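PDB 6Z9K: PrgA from Enterococcus faecalis, which sits on the cell surface and provides surface exclusion against unwanted conjugation, the part described here being its metal-binding CAP domain. Local coordinates for residues A[179-182]-A[183-187]. Numbering follows the deposited sequence.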
# COMPACT_ATOMS: atom_id res chain seq x y z
N GLY A 179 4.25 -15.86 2.74
CA GLY A 179 4.78 -17.15 2.24
C GLY A 179 3.67 -18.06 1.73
O GLY A 179 3.96 -18.90 0.87
N ARG A 180 2.44 -17.91 2.22
CA ARG A 180 1.34 -18.79 1.73
C ARG A 180 0.84 -18.29 0.36
O ARG A 180 0.02 -18.98 -0.26
CB ARG A 180 0.28 -18.92 2.83
CG ARG A 180 0.79 -19.65 4.06
CD ARG A 180 -0.19 -19.65 5.25
NE ARG A 180 -0.60 -18.29 5.61
CZ ARG A 180 0.16 -17.41 6.29
NH1 ARG A 180 -0.30 -16.18 6.49
NH2 ARG A 180 1.37 -17.74 6.72
N LEU A 181 1.41 -17.21 -0.16
CA LEU A 181 1.01 -16.58 -1.45
C LEU A 181 2.25 -16.46 -2.34
O LEU A 181 2.30 -15.55 -3.27
CB LEU A 181 0.38 -15.22 -1.10
CG LEU A 181 -0.96 -15.29 -0.35
CD1 LEU A 181 -1.34 -13.92 0.19
CD2 LEU A 181 -2.07 -15.84 -1.25
N GLY A 182 3.25 -17.28 -2.00
CA GLY A 182 4.53 -17.41 -2.72
C GLY A 182 5.33 -16.13 -2.77
O GLY A 182 6.01 -15.91 -3.77
N TYR A 183 5.17 -15.25 -1.77
CA TYR A 183 5.91 -13.97 -1.71
C TYR A 183 5.69 -13.08 -2.92
O TYR A 183 6.50 -12.19 -3.11
CB TYR A 183 7.39 -14.31 -1.49
CG TYR A 183 7.62 -15.02 -0.18
CD1 TYR A 183 7.57 -14.32 1.01
CD2 TYR A 183 7.80 -16.39 -0.11
CE1 TYR A 183 7.73 -14.93 2.23
CE2 TYR A 183 7.99 -17.02 1.12
CZ TYR A 183 7.95 -16.29 2.30
OH TYR A 183 8.08 -16.92 3.51
N SER A 184 4.56 -13.20 -3.64
CA SER A 184 4.30 -12.29 -4.78
C SER A 184 4.18 -10.84 -4.30
O SER A 184 4.60 -9.91 -5.03
CB SER A 184 3.07 -12.73 -5.53
OG SER A 184 2.01 -12.81 -4.62
N HIS A 185 3.57 -10.61 -3.14
CA HIS A 185 3.36 -9.21 -2.68
C HIS A 185 4.65 -8.59 -2.13
O HIS A 185 4.95 -7.42 -2.42
CB HIS A 185 2.34 -9.14 -1.56
CG HIS A 185 1.07 -9.78 -1.96
ND1 HIS A 185 0.75 -11.07 -1.58
CD2 HIS A 185 0.12 -9.38 -2.82
CE1 HIS A 185 -0.40 -11.42 -2.16
NE2 HIS A 185 -0.82 -10.40 -2.92
N LEU A 186 5.39 -9.37 -1.37
CA LEU A 186 6.76 -8.93 -0.98
C LEU A 186 7.52 -8.46 -2.23
O LEU A 186 8.10 -7.32 -2.23
CB LEU A 186 7.50 -10.05 -0.27
CG LEU A 186 8.99 -9.80 -0.08
CD1 LEU A 186 9.21 -8.77 0.99
CD2 LEU A 186 9.71 -11.10 0.28
N HIS A 187 7.61 -9.31 -3.26
CA HIS A 187 8.40 -9.00 -4.47
C HIS A 187 7.83 -7.79 -5.19
O HIS A 187 8.59 -6.93 -5.67
CB HIS A 187 8.44 -10.24 -5.38
CG HIS A 187 9.09 -11.40 -4.71
ND1 HIS A 187 8.92 -12.69 -5.17
CD2 HIS A 187 9.82 -11.47 -3.58
CE1 HIS A 187 9.55 -13.51 -4.37
NE2 HIS A 187 10.14 -12.79 -3.38
O HOH W 1 0.18 -15.14 -4.85
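The ring of Tyr-183 folds back over the backbone of Gly-179, and this is the tight side of the turn. Gly-179 CA sits 3.5 Å from the ring centroid, 24° off the ring normal, in a CH-pi contact displaced toward the hydroxyl-bearing end, CZ and CE2; Gly-179 CA to Tyr-183 CZ is 3.3 Å. Glycine suits the place because, with no side chain, its backbone CA can itself lie close against the ring face. With CG anti to its own carbonyl carbon (chi1 -63°), Tyr-183 swings its ring back along the preceding chain, and its OH goes on to hydrogen-bond Glu-39, anchoring the far end of the ring on helix 32-45. The chain reverses here in a type I' beta turn from Leu-181 to Ser-184, whose central residues, Gly-182 and Tyr-183, both have positive phi; glycine adopts this readily, tyrosine less so. The nearly straight bond from Ser-184 N to Leu-181 O (3.3 Å, 170°) closes the turn. Tyr-183 is also the N-cap residue of helix 184-189, so the turn leads directly into the helix that carries the metal ligand His-185. On the looser, solvent side, a water donates to Leu-181 O at 2.7 Å and also hydrogen-bonds Ser-184 OG, a small hydroxyl well suited to the exposed first turn of a helix. Nearby, Leu-181 CD1 meets the edge of the His-185 imidazole, 3.6 Å from His-185 CE1, a modest apolar touch by an otherwise exposed leucine. Histidine offers two ring nitrogens for separate tasks: His-185 ND1 hydrogen-bonds Asp-178, which probably helps orient the imidazole, while NE2 is probably the nitrogen turned to the bound magnesium ion, whose site also includes Leu-146.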